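Local coordinates for uncharacterized protein (Thermoplasma acidophilum, PDB 3M4R) that binds a zinc ion in the class II aldolase/adducin-like domain of a longer protein that is probably an oxidoreductase of the short-chain dehydrogenase family, at residues Val128-Ala133 / Gly189-Gly194. Residues are numbered along the deposited sequence; the frame is centred on the assembly and turned at random.
With ZN (zinc ion), chain B.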
loop_
_atom_site.group_PDB
_atom_site.type_symbol
_atom_site.label_atom_id
_atom_site.label_comp_id
_atom_site.label_asym_id
_atom_site.label_seq_id
_atom_site.Cartn_x
_atom_site.Cartn_y
_atom_site.Cartn_z
ATOM N N VAL A 128 0.415 -4.944 2.381
ATOM C CA VAL A 128 -0.111 -3.595 2.425
ATOM C C VAL A 128 -0.673 -3.289 1.035
ATOM O O VAL A 128 -0.061 -3.604 -0.002
ATOM C CB VAL A 128 0.995 -2.575 2.750
ATOM C CG1 VAL A 128 0.451 -1.153 2.722
ATOM C CG2 VAL A 128 1.663 -2.879 4.113
HETATM N N MSE A 129 -1.827 -2.627 1.022
HETATM C CA MSE A 129 -2.480 -2.216 -0.210
HETATM C C MSE A 129 -2.865 -0.753 -0.125
HETATM O O MSE A 129 -3.426 -0.294 0.873
HETATM C CB MSE A 129 -3.726 -3.067 -0.409
HETATM C CG MSE A 129 -3.356 -4.513 -0.663
HETATM SE SE MSE A 129 -4.994 -5.540 -0.947
HETATM C CE MSE A 129 -4.065 -7.226 -1.115
ATOM N N HIS A 130 -2.578 -0.036 -1.196
ATOM C CA HIS A 130 -2.807 1.388 -1.303
ATOM C C HIS A 130 -3.584 1.657 -2.596
ATOM O O HIS A 130 -3.110 1.288 -3.661
ATOM C CB HIS A 130 -1.477 2.126 -1.390
ATOM C CG HIS A 130 -1.623 3.601 -1.494
ATOM N ND1 HIS A 130 -2.631 4.292 -0.847
ATOM C CD2 HIS A 130 -0.921 4.520 -2.202
ATOM C CE1 HIS A 130 -2.512 5.579 -1.137
ATOM N NE2 HIS A 130 -1.506 5.734 -1.978
ATOM N N SER A 131 -4.739 2.328 -2.495
ATOM C CA SER A 131 -5.469 2.799 -3.664
ATOM C C SER A 131 -5.819 4.291 -3.569
ATOM O O SER A 131 -5.771 4.902 -2.514
ATOM C CB SER A 131 -6.758 2.000 -3.838
ATOM O OG SER A 131 -7.765 2.467 -2.948
ATOM N N HIS A 132 -6.216 4.849 -4.695
ATOM C CA HIS A 132 -6.742 6.190 -4.746
ATOM C C HIS A 132 -8.249 6.070 -5.045
ATOM O O HIS A 132 -8.773 6.721 -5.936
ATOM C CB HIS A 132 -6.006 7.018 -5.801
ATOM C CG HIS A 132 -4.534 7.162 -5.538
ATOM N ND1 HIS A 132 -3.659 7.593 -6.508
ATOM C CD2 HIS A 132 -3.782 6.921 -4.428
ATOM C CE1 HIS A 132 -2.429 7.611 -6.013
ATOM N NE2 HIS A 132 -2.478 7.221 -4.752
ATOM N N ALA A 133 -8.929 5.219 -4.280
ATOM C CA ALA A 133 -10.331 4.858 -4.538
ATOM C C ALA A 133 -11.188 6.106 -4.671
ATOM O O ALA A 133 -11.166 6.962 -3.788
ATOM C CB ALA A 133 -10.851 3.991 -3.419
ATOM N N GLY A 189 -6.299 8.776 -0.653
ATOM C CA GLY A 189 -6.807 7.423 -0.811
ATOM C C GLY A 189 -6.832 6.662 0.488
ATOM O O GLY A 189 -7.116 7.224 1.559
ATOM N N LEU A 190 -6.517 5.373 0.384
ATOM C CA LEU A 190 -6.656 4.454 1.487
ATOM C C LEU A 190 -5.474 3.525 1.574
ATOM O O LEU A 190 -4.956 3.062 0.550
ATOM C CB LEU A 190 -7.909 3.627 1.285
ATOM C CG LEU A 190 -8.237 2.533 2.317
ATOM C CD1 LEU A 190 -8.521 3.093 3.738
ATOM C CD2 LEU A 190 -9.505 1.830 1.814
ATOM N N LEU A 191 -5.098 3.203 2.810
ATOM C CA LEU A 191 -4.221 2.110 3.098
ATOM C C LEU A 191 -4.913 1.055 3.935
ATOM O O LEU A 191 -5.529 1.354 4.975
ATOM C CB LEU A 191 -3.026 2.605 3.864
ATOM C CG LEU A 191 -2.040 3.475 3.081
ATOM C CD1 LEU A 191 -1.312 4.343 4.094
ATOM C CD2 LEU A 191 -1.057 2.578 2.256
ATOM N N THR A 192 -4.806 -0.182 3.477
ATOM C CA THR A 192 -5.126 -1.357 4.299
ATOM C C THR A 192 -3.972 -2.344 4.321
ATOM O O THR A 192 -3.034 -2.260 3.520
ATOM C CB THR A 192 -6.433 -1.993 3.875
ATOM O OG1 THR A 192 -6.381 -2.466 2.516
ATOM C CG2 THR A 192 -7.611 -0.995 4.102
ATOM N N PHE A 193 -4.065 -3.301 5.238
ATOM C CA PHE A 193 -2.963 -4.176 5.520
ATOM C C PHE A 193 -3.419 -5.408 6.313
ATOM O O PHE A 193 -4.527 -5.440 6.871
ATOM C CB PHE A 193 -1.938 -3.394 6.343
ATOM C CG PHE A 193 -2.558 -2.306 7.171
ATOM C CD1 PHE A 193 -3.296 -2.609 8.293
ATOM C CD2 PHE A 193 -2.440 -0.989 6.786
ATOM C CE1 PHE A 193 -3.938 -1.576 9.066
ATOM C CE2 PHE A 193 -3.049 0.025 7.505
ATOM C CZ PHE A 193 -3.810 -0.259 8.663
ATOM N N GLY A 194 -2.556 -6.403 6.377
ATOM C CA GLY A 194 -2.863 -7.603 7.158
ATOM C C GLY A 194 -1.797 -8.648 7.000
ATOM O O GLY A 194 -0.791 -8.430 6.299
HETATM ZN ZN ZN B . -0.888 7.362 -3.326
HETATM O O HOH W 1 -0.252 8.907 -4.466
#
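Val128 opens the antiparallel pairing of two central strands by setting its branches against Leu191 and Phe193. CG1, anti to the backbone N (chi1 177°), lies 4.1 Å from CD2 of Leu191, while CG2 faces CB of Phe193; a beta-branched residue suits this buried face, where its two branches meet two different neighbours at once. Met129, a selenomethionine, forms a hydrogen-bonded pair with Thr192: its N donates to Thr192 O at 2.8 Å and its O accepts from Thr192 N. On that opposite face, Thr192 OG1 bonds to His204 of helix 197-215, tying the helix to the sheet through a small hydroxyl side chain.

His130 links the strand pairing to the metal. With CG anti to its backbone N, the ring stands on the face shared with Val128 and crosses Leu191, whose CD2 comes 3.7 Å from His130 CB. Its ND1 donates to Leu190 O at 3.0 Å, nearly straight (168°); the oxygen sits close to the ring plane, although the donor lies above the carbonyl plane. Leu190 O is thus gripped twice, since Ser131 N also reaches it, lying in the carbonyl plane. Ser131 OG bonds to His204 as well, and Ser131 O takes the N-H of Leu190. Gly189, with no CB, lets its CA come within 3.2 Å of Ser131 O as a CA-H...O contact, and adopts a backbone conformation that glycine readily takes.

Beyond the strand, His132 turns its ring back so that NE2 binds zinc at 2.1 Å, joining His130 NE2, Glu116, His188 and a water; three histidines round a zinc recall the metal site of class II aldolases such as fuculose-phosphate aldolase. Leu190 is thus a second-shell residue, its carbonyl positioning a first-shell histidine: by holding ND1 as the donor it leaves NE2 for the metal, fixes the ring's rotation, and probably makes the imidazole a stronger zinc ligand.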